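Local coordinates for leucine aminopeptidase (Legionella pneumophila, PDB 5GNE), which probably removes amino-terminal residues from peptides as a zinc-dependent exopeptidase with two metal ions in its active site, at residues A[160-174]-A[244-257]. Residues are numbered along the deposited sequence; the frame is centred on the assembly and turned at random. Where two conformers were deposited one is given.
Sequences YFVKTGNKFIQPSVV and GSGYVVQDFLQKKI
Tyr-247 lays one face of its phenol ring against bare backbone: the amide N of Gly-165 sits above the ring plane, displaced toward the rim and 3.3 Å from CE2. Thr-164 touches the same ring, CG2 lying 4.0 Å from CD2 of Tyr-247, the side chains crossing at about a right angle. Having no side chain, Gly-165 fits against this face, and its positive phi carries the chain out of the inverse gamma turn centred on Thr-164. That turn is tied across the loop, because Thr-164 OG1 donates a 2.7 Å bond in the carbonyl plane of Gln-170 O.

At the next residue, Val-248, contact passes from ring on peptide to aliphatic packing. Val-248 points its two branches at different residues of strand 170-174: CG2 reaches Ser-172 CB at 3.5 Å, whereas CG1 lies 4.1 Å from Val-174 CG2, the two valine side chains sliding past each other in opposite directions. Ser-172 OG is satisfied by a hydrogen bond with the backbone N of Ala-236. Here helix 243-254 packs on the edge hairpin of the mixed sheet in the M28 peptidase fold; the axis of 244-254 crosses strand 160-164 at 125° and strand 170-174 at -45°, and Gly-244 lies about 12 Å from a bound zinc ion. Helix 132-151 covers the other side of the hairpin, touching Phe-161 and Val-173.

A charged pair occupies the far end. With CG anti to the backbone N (chi1 -172°), Asp-251 brings OD2 near the edge of the Tyr-160 ring, 3.7 Å from CE2. Lys-255, extended beyond CG, forms a salt bridge to this oxygen, and its NZ comes obliquely to the Tyr-160 ring, 3.3 Å from CE2, while Val-174 CB backs one face of that ring.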
# COMPACT_ATOMS: atom_id res chain seq x y z
N TYR A 160 -5.32 -15.35 4.54
CA TYR A 160 -6.24 -15.06 5.64
C TYR A 160 -6.67 -13.61 5.70
O TYR A 160 -5.96 -12.73 5.23
CB TYR A 160 -5.62 -15.45 6.97
CG TYR A 160 -4.21 -14.98 7.17
CD1 TYR A 160 -3.14 -15.67 6.61
CD2 TYR A 160 -3.94 -13.85 7.94
CE1 TYR A 160 -1.83 -15.25 6.82
CE2 TYR A 160 -2.63 -13.43 8.15
CZ TYR A 160 -1.58 -14.13 7.59
OH TYR A 160 -0.28 -13.71 7.80
N PHE A 161 -7.84 -13.38 6.28
CA PHE A 161 -8.27 -12.04 6.61
C PHE A 161 -7.58 -11.54 7.85
O PHE A 161 -7.33 -12.31 8.77
CB PHE A 161 -9.78 -12.00 6.79
CG PHE A 161 -10.52 -12.35 5.56
CD1 PHE A 161 -10.50 -11.49 4.48
CD2 PHE A 161 -11.21 -13.55 5.46
CE1 PHE A 161 -11.18 -11.81 3.31
CE2 PHE A 161 -11.89 -13.88 4.29
CZ PHE A 161 -11.88 -13.01 3.21
N VAL A 162 -7.27 -10.25 7.87
CA VAL A 162 -6.89 -9.57 9.08
C VAL A 162 -7.90 -8.47 9.38
O VAL A 162 -8.04 -7.53 8.62
CB VAL A 162 -5.49 -8.99 8.99
CG1 VAL A 162 -5.21 -8.11 10.22
CG2 VAL A 162 -4.45 -10.13 8.88
N LYS A 163 -8.64 -8.66 10.47
CA LYS A 163 -9.71 -7.78 10.92
C LYS A 163 -9.24 -6.34 11.00
O LYS A 163 -8.15 -6.07 11.48
CB LYS A 163 -10.14 -8.24 12.33
CG LYS A 163 -11.62 -8.38 12.61
CD LYS A 163 -11.81 -8.97 14.02
CE LYS A 163 -11.34 -10.44 14.10
NZ LYS A 163 -11.78 -11.20 15.32
N THR A 164 -10.07 -5.41 10.55
CA THR A 164 -9.71 -3.99 10.65
C THR A 164 -10.27 -3.46 11.95
O THR A 164 -11.07 -2.54 11.99
CB THR A 164 -10.19 -3.18 9.41
OG1 THR A 164 -9.72 -3.83 8.23
CG2 THR A 164 -9.61 -1.76 9.41
N GLY A 165 -9.79 -4.07 13.04
CA GLY A 165 -10.30 -3.79 14.37
C GLY A 165 -11.80 -3.95 14.41
O GLY A 165 -12.37 -4.85 13.79
N ASN A 166 -12.46 -3.05 15.12
CA ASN A 166 -13.91 -3.13 15.22
C ASN A 166 -14.53 -1.92 14.57
O ASN A 166 -15.72 -1.67 14.70
CB ASN A 166 -14.37 -3.26 16.67
CG ASN A 166 -14.33 -4.70 17.19
OD1 ASN A 166 -14.60 -5.65 16.45
ND2 ASN A 166 -13.99 -4.85 18.46
N LYS A 167 -13.71 -1.18 13.83
CA LYS A 167 -14.18 0.07 13.26
C LYS A 167 -14.71 -0.06 11.85
O LYS A 167 -15.54 0.74 11.44
CB LYS A 167 -13.06 1.12 13.30
CG LYS A 167 -12.26 1.05 14.59
CD LYS A 167 -11.18 2.11 14.66
CE LYS A 167 -11.57 3.25 15.61
NZ LYS A 167 -10.52 4.33 15.71
N PHE A 168 -14.19 -1.03 11.10
CA PHE A 168 -14.55 -1.16 9.68
C PHE A 168 -14.82 -2.60 9.24
O PHE A 168 -13.99 -3.48 9.46
CB PHE A 168 -13.46 -0.53 8.82
CG PHE A 168 -13.35 0.96 8.97
CD1 PHE A 168 -14.28 1.80 8.38
CD2 PHE A 168 -12.36 1.52 9.76
CE1 PHE A 168 -14.18 3.20 8.52
CE2 PHE A 168 -12.26 2.91 9.91
CZ PHE A 168 -13.17 3.74 9.30
N ILE A 169 -15.96 -2.82 8.60
CA ILE A 169 -16.34 -4.17 8.19
C ILE A 169 -15.42 -4.76 7.11
O ILE A 169 -15.34 -5.97 6.95
CB ILE A 169 -17.81 -4.23 7.71
CG1 ILE A 169 -18.09 -3.18 6.64
CG2 ILE A 169 -18.77 -4.05 8.87
CD1 ILE A 169 -19.44 -3.36 5.96
N GLN A 170 -14.74 -3.91 6.36
CA GLN A 170 -13.83 -4.40 5.33
C GLN A 170 -12.52 -4.91 5.94
O GLN A 170 -11.81 -4.16 6.61
CB GLN A 170 -13.56 -3.30 4.31
CG GLN A 170 -12.58 -3.66 3.22
CD GLN A 170 -12.18 -2.44 2.42
OE1 GLN A 170 -11.55 -1.53 2.94
NE2 GLN A 170 -12.54 -2.42 1.16
N PRO A 171 -12.18 -6.18 5.71
CA PRO A 171 -10.93 -6.71 6.27
C PRO A 171 -9.78 -6.54 5.29
O PRO A 171 -10.02 -6.35 4.09
CB PRO A 171 -11.24 -8.19 6.45
CG PRO A 171 -12.12 -8.48 5.31
CD PRO A 171 -12.95 -7.24 5.04
N SER A 172 -8.56 -6.63 5.80
CA SER A 172 -7.40 -6.74 4.93
C SER A 172 -7.24 -8.19 4.50
O SER A 172 -7.72 -9.09 5.18
CB SER A 172 -6.16 -6.26 5.66
OG SER A 172 -6.18 -4.86 5.79
N VAL A 173 -6.48 -8.44 3.44
CA VAL A 173 -6.20 -9.80 3.02
C VAL A 173 -4.72 -10.01 2.84
O VAL A 173 -4.07 -9.32 2.06
CB VAL A 173 -6.90 -10.13 1.70
CG1 VAL A 173 -6.60 -11.57 1.30
CG2 VAL A 173 -8.41 -9.86 1.80
N VAL A 174 -4.18 -10.99 3.58
CA VAL A 174 -2.78 -11.35 3.53
C VAL A 174 -2.67 -12.70 2.82
O VAL A 174 -3.35 -13.65 3.20
CB VAL A 174 -2.18 -11.45 4.95
CG1 VAL A 174 -0.70 -11.89 4.94
CG2 VAL A 174 -2.33 -10.13 5.67
N GLY A 244 -5.99 -0.01 7.96
CA GLY A 244 -5.88 -1.40 7.56
C GLY A 244 -4.47 -1.97 7.67
O GLY A 244 -4.25 -2.98 8.38
N SER A 245 -3.50 -1.32 7.01
CA SER A 245 -2.11 -1.74 7.09
C SER A 245 -1.55 -1.62 8.51
O SER A 245 -0.61 -2.33 8.87
CB SER A 245 -1.22 -0.93 6.13
OG SER A 245 -1.45 0.45 6.26
N GLY A 246 -2.08 -0.68 9.29
CA GLY A 246 -1.79 -0.62 10.71
C GLY A 246 -1.97 -1.98 11.35
O GLY A 246 -1.03 -2.59 11.87
N TYR A 247 -3.19 -2.48 11.28
CA TYR A 247 -3.49 -3.82 11.80
C TYR A 247 -2.63 -4.91 11.17
O TYR A 247 -2.15 -5.78 11.89
CB TYR A 247 -4.97 -4.12 11.61
CG TYR A 247 -5.80 -3.33 12.59
CD1 TYR A 247 -5.59 -3.48 13.96
CD2 TYR A 247 -6.77 -2.44 12.16
CE1 TYR A 247 -6.34 -2.77 14.88
CE2 TYR A 247 -7.52 -1.73 13.07
CZ TYR A 247 -7.30 -1.90 14.43
OH TYR A 247 -8.04 -1.20 15.35
N VAL A 248 -2.43 -4.85 9.86
CA VAL A 248 -1.60 -5.87 9.21
C VAL A 248 -0.16 -5.87 9.77
O VAL A 248 0.42 -6.94 10.02
CB VAL A 248 -1.58 -5.71 7.69
CG1 VAL A 248 -0.59 -6.66 7.07
CG2 VAL A 248 -2.97 -5.97 7.12
N VAL A 249 0.45 -4.70 9.92
CA VAL A 249 1.81 -4.64 10.43
C VAL A 249 1.88 -5.17 11.86
O VAL A 249 2.79 -5.94 12.23
CB VAL A 249 2.39 -3.21 10.37
CG1 VAL A 249 3.76 -3.21 10.96
CG2 VAL A 249 2.47 -2.77 8.91
N GLN A 250 0.90 -4.80 12.66
CA GLN A 250 0.78 -5.33 14.01
C GLN A 250 0.64 -6.86 13.97
O GLN A 250 1.24 -7.56 14.80
CB GLN A 250 -0.40 -4.68 14.74
CG GLN A 250 -0.19 -3.18 14.97
CD GLN A 250 1.06 -2.87 15.80
OE1 GLN A 250 1.22 -3.38 16.92
NE2 GLN A 250 1.94 -2.03 15.27
N ASP A 251 -0.12 -7.38 13.01
CA ASP A 251 -0.28 -8.84 12.90
C ASP A 251 1.04 -9.53 12.55
O ASP A 251 1.37 -10.58 13.11
CB ASP A 251 -1.35 -9.17 11.85
CG ASP A 251 -1.69 -10.65 11.82
OD1 ASP A 251 -2.43 -11.08 12.74
OD2 ASP A 251 -1.28 -11.37 10.88
N PHE A 252 1.84 -8.90 11.68
CA PHE A 252 3.17 -9.42 11.38
C PHE A 252 4.09 -9.36 12.62
O PHE A 252 4.96 -10.22 12.82
CB PHE A 252 3.82 -8.59 10.26
CG PHE A 252 3.53 -9.11 8.88
CD1 PHE A 252 2.26 -8.98 8.33
CD2 PHE A 252 4.52 -9.74 8.13
CE1 PHE A 252 1.99 -9.46 7.05
CE2 PHE A 252 4.24 -10.24 6.86
CZ PHE A 252 2.97 -10.09 6.32
N LEU A 253 3.92 -8.33 13.43
CA LEU A 253 4.74 -8.16 14.61
C LEU A 253 4.39 -9.20 15.66
O LEU A 253 5.28 -9.83 16.25
CB LEU A 253 4.58 -6.75 15.19
CG LEU A 253 5.34 -5.63 14.46
CD1 LEU A 253 5.02 -4.26 15.05
CD2 LEU A 253 6.84 -5.91 14.52
N GLN A 254 3.10 -9.39 15.89
CA GLN A 254 2.63 -10.41 16.81
C GLN A 254 3.04 -11.82 16.40
O GLN A 254 3.47 -12.62 17.23
CB GLN A 254 1.11 -10.32 16.94
CG GLN A 254 0.69 -9.14 17.78
CD GLN A 254 -0.72 -8.68 17.51
OE1 GLN A 254 -1.55 -9.43 17.01
NE2 GLN A 254 -1.00 -7.42 17.86
N LYS A 255 2.96 -12.12 15.10
CA LYS A 255 3.31 -13.44 14.63
C LYS A 255 4.80 -13.58 14.45
O LYS A 255 5.29 -14.66 14.09
CB LYS A 255 2.62 -13.72 13.30
CG LYS A 255 1.19 -14.14 13.44
CD LYS A 255 0.56 -14.24 12.08
CE LYS A 255 -0.94 -14.37 12.23
NZ LYS A 255 -1.50 -14.79 10.94
N LYS A 256 5.53 -12.52 14.77
CA LYS A 256 6.97 -12.56 14.67
C LYS A 256 7.48 -12.97 13.29
O LYS A 256 8.53 -13.58 13.17
CB LYS A 256 7.52 -13.52 15.73
CG LYS A 256 8.62 -12.96 16.63
CD LYS A 256 8.06 -12.24 17.85
CE LYS A 256 9.20 -11.62 18.66
NZ LYS A 256 8.72 -10.85 19.85
N ILE A 257 6.71 -12.68 12.24
CA ILE A 257 7.19 -12.92 10.88
C ILE A 257 8.33 -11.98 10.49
O ILE A 257 8.16 -10.75 10.49
CB ILE A 257 6.06 -12.77 9.86
CG1 ILE A 257 4.96 -13.80 10.15
CG2 ILE A 257 6.58 -12.98 8.46
CD1 ILE A 257 3.63 -13.46 9.49